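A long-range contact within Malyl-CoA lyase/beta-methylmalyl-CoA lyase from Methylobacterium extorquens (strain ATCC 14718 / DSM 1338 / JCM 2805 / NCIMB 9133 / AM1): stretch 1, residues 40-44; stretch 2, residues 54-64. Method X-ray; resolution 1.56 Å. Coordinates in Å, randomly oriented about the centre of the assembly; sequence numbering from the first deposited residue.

Stretch 1, residues 40-44: FLDLE
Stretch 2 (54-64) QARKNIIQALN

Residues 40-42 end a β-strand; 54-64 belong to a helix extending beyond both ends. Strand and helix run nearly antiparallel (154°), axes 9.4 Å apart at closest approach. CA-CA distances of 6.9 Å (Leu 41 to Ile 59) and 6.4 Å (Leu 43 to Ala 55) set the register. Strand torsions (phi/psi -90/118 at Leu 41, -94/133 at Asp 42) become -111/-9 at Leu 43; most of the helix stays near -64/-40.

No hydrogen bond crosses the contact; packing is apolar. Ile 59 and Leu 43 each touch three residues across it. The CA-CB bond of Ile 59 points toward the strand, and chi1 m with chi2 t extends the side chain, placing Ile 59 CD1 3.8 Å from Leu 41 CB, 3.7 Å from Leu 43 CG and 3.8 Å from the carbonyl O of Asp 42. The CD1 methyl thus touches three consecutive residues, while Ile 59 CG2, the other branch from CB, lies 4.0 Å from Leu 41 CD1.

The CA-CB bond of Leu 41 also points toward the helix. Its m, t rotamer carries Leu 41 CD1 to 3.9 Å from Leu 63 CG, one helical turn beyond Ile 59; Leu 63, likewise m, t, starts sideways but brings its end nearer. Leu 43 too starts sideways, and chi1 m with an off-well chi2 of 136° places CD2 3.7 Å from Arg 56 CA and 4.2 Å from Ala 55 C. The CA-CB bond of Ala 55 points toward the first stretch, and its methyl side chain suits the close backbone approach.

Asp 42 alternates away from the helix, chi1 t, its OD1 accepting a 2.9 Å hydrogen bond from Glu 44 N. Away from the contact, exposed Gln 54 (chi1 t, chi2 p, chi3 50°) donates from NE2 to OD1 of Asn 58 (chi1 m) at 3.0 Å.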

# COMPACT_ATOMS: atom_id res chain seq x y z
N PHE A 40 -20.12 25.51 15.34
CA PHE A 40 -19.94 24.30 16.13
C PHE A 40 -20.06 24.58 17.59
O PHE A 40 -19.52 25.57 18.10
CB PHE A 40 -18.64 23.50 15.78
CG PHE A 40 -17.34 24.07 16.26
CD1 PHE A 40 -16.89 23.89 17.55
CD2 PHE A 40 -16.46 24.63 15.34
CE1 PHE A 40 -15.63 24.32 17.93
CE2 PHE A 40 -15.20 25.05 15.69
CZ PHE A 40 -14.78 24.88 17.02
N LEU A 41 -20.86 23.72 18.23
CA LEU A 41 -21.03 23.71 19.66
C LEU A 41 -20.00 22.78 20.26
O LEU A 41 -19.98 21.57 19.92
CB LEU A 41 -22.46 23.32 20.01
CG LEU A 41 -23.57 24.13 19.30
CD1 LEU A 41 -24.96 23.65 19.77
CD2 LEU A 41 -23.39 25.66 19.53
N ASP A 42 -19.13 23.33 21.10
CA ASP A 42 -17.91 22.63 21.47
C ASP A 42 -18.06 21.83 22.78
O ASP A 42 -18.56 22.34 23.81
CB ASP A 42 -16.82 23.69 21.65
CG ASP A 42 -15.41 23.10 21.71
OD1 ASP A 42 -15.21 21.92 21.31
OD2 ASP A 42 -14.50 23.88 22.15
N LEU A 43 -17.60 20.58 22.74
CA LEU A 43 -17.48 19.74 23.93
C LEU A 43 -16.05 19.47 24.30
O LEU A 43 -15.78 18.85 25.32
CB LEU A 43 -18.16 18.37 23.65
CG LEU A 43 -19.66 18.49 23.27
CD1 LEU A 43 -20.06 17.62 22.10
CD2 LEU A 43 -20.49 18.18 24.42
N GLU A 44 -15.15 19.87 23.40
CA GLU A 44 -13.73 19.48 23.43
C GLU A 44 -12.87 20.60 24.03
O GLU A 44 -13.04 20.96 25.21
CB GLU A 44 -13.31 18.94 22.03
CG GLU A 44 -11.95 18.19 22.00
CD GLU A 44 -10.85 18.80 21.16
OE1 GLU A 44 -11.04 19.95 20.68
OE2 GLU A 44 -9.78 18.11 21.03
N GLN A 54 -22.01 18.35 31.78
CA GLN A 54 -23.04 19.40 31.71
C GLN A 54 -23.11 20.06 30.35
O GLN A 54 -24.19 20.36 29.85
CB GLN A 54 -22.84 20.43 32.82
CG GLN A 54 -23.97 21.43 32.94
CD GLN A 54 -25.32 20.80 33.25
OE1 GLN A 54 -25.45 20.00 34.16
NE2 GLN A 54 -26.34 21.14 32.45
N ALA A 55 -21.93 20.25 29.73
CA ALA A 55 -21.94 20.91 28.43
C ALA A 55 -22.71 20.06 27.44
O ALA A 55 -23.42 20.57 26.58
CB ALA A 55 -20.50 21.12 27.96
N ARG A 56 -22.62 18.74 27.59
CA ARG A 56 -23.35 17.83 26.71
C ARG A 56 -24.84 18.01 26.85
O ARG A 56 -25.60 18.13 25.86
CB ARG A 56 -22.90 16.39 26.99
CG ARG A 56 -23.38 15.40 25.99
CD ARG A 56 -23.01 13.98 26.34
NE ARG A 56 -21.56 13.76 26.55
CZ ARG A 56 -20.94 13.28 27.63
NH1 ARG A 56 -21.58 13.05 28.77
NH2 ARG A 56 -19.64 13.07 27.59
N LYS A 57 -25.27 18.11 28.10
CA LYS A 57 -26.68 18.41 28.34
C LYS A 57 -27.13 19.78 27.82
O LYS A 57 -28.19 19.90 27.20
CB LYS A 57 -26.95 18.29 29.85
CG LYS A 57 -26.81 16.89 30.41
CD LYS A 57 -27.05 16.94 31.92
CE LYS A 57 -26.75 15.60 32.55
NZ LYS A 57 -26.73 15.67 34.03
N ASN A 58 -26.29 20.77 28.01
CA ASN A 58 -26.55 22.13 27.52
C ASN A 58 -26.73 22.13 26.03
O ASN A 58 -27.66 22.78 25.48
CB ASN A 58 -25.44 23.10 27.89
CG ASN A 58 -25.28 23.33 29.40
OD1 ASN A 58 -26.19 23.07 30.21
ND2 ASN A 58 -24.14 23.87 29.76
N ILE A 59 -25.83 21.39 25.34
CA ILE A 59 -25.94 21.35 23.89
C ILE A 59 -27.19 20.66 23.34
O ILE A 59 -27.80 21.08 22.37
CB ILE A 59 -24.61 20.71 23.31
CG1 ILE A 59 -23.49 21.74 23.45
CG2 ILE A 59 -24.80 20.28 21.85
CD1 ILE A 59 -22.09 21.23 23.13
N ILE A 60 -27.61 19.60 24.01
CA ILE A 60 -28.84 18.94 23.63
C ILE A 60 -30.01 19.95 23.73
O ILE A 60 -30.83 20.07 22.81
CB ILE A 60 -29.08 17.70 24.51
CG1 ILE A 60 -28.11 16.57 24.09
CG2 ILE A 60 -30.52 17.23 24.34
CD1 ILE A 60 -28.08 15.37 25.01
N GLN A 61 -30.05 20.67 24.83
CA GLN A 61 -31.12 21.66 25.05
C GLN A 61 -31.03 22.75 23.98
O GLN A 61 -32.05 23.12 23.34
CB GLN A 61 -31.06 22.23 26.50
CG GLN A 61 -31.87 23.52 26.66
CD GLN A 61 -32.05 23.98 28.08
OE1 GLN A 61 -33.16 24.19 28.49
NE2 GLN A 61 -30.96 24.16 28.84
N ALA A 62 -29.78 23.23 23.70
CA ALA A 62 -29.63 24.32 22.75
C ALA A 62 -30.03 23.87 21.32
O ALA A 62 -30.75 24.61 20.61
CB ALA A 62 -28.19 24.82 22.75
N LEU A 63 -29.60 22.68 20.91
CA LEU A 63 -29.96 22.21 19.59
C LEU A 63 -31.45 21.97 19.42
O LEU A 63 -31.99 22.19 18.33
CB LEU A 63 -29.21 20.91 19.22
CG LEU A 63 -27.73 21.09 18.89
CD1 LEU A 63 -27.08 19.72 18.91
CD2 LEU A 63 -27.59 21.74 17.55
N ASN A 64 -32.12 21.58 20.50
CA ASN A 64 -33.54 21.30 20.42
C ASN A 64 -34.44 22.49 20.59
O ASN A 64 -35.57 22.49 20.06
CB ASN A 64 -33.86 20.25 21.46
CG ASN A 64 -33.42 18.86 21.01
OD1 ASN A 64 -33.16 18.61 19.83
ND2 ASN A 64 -33.35 17.97 21.93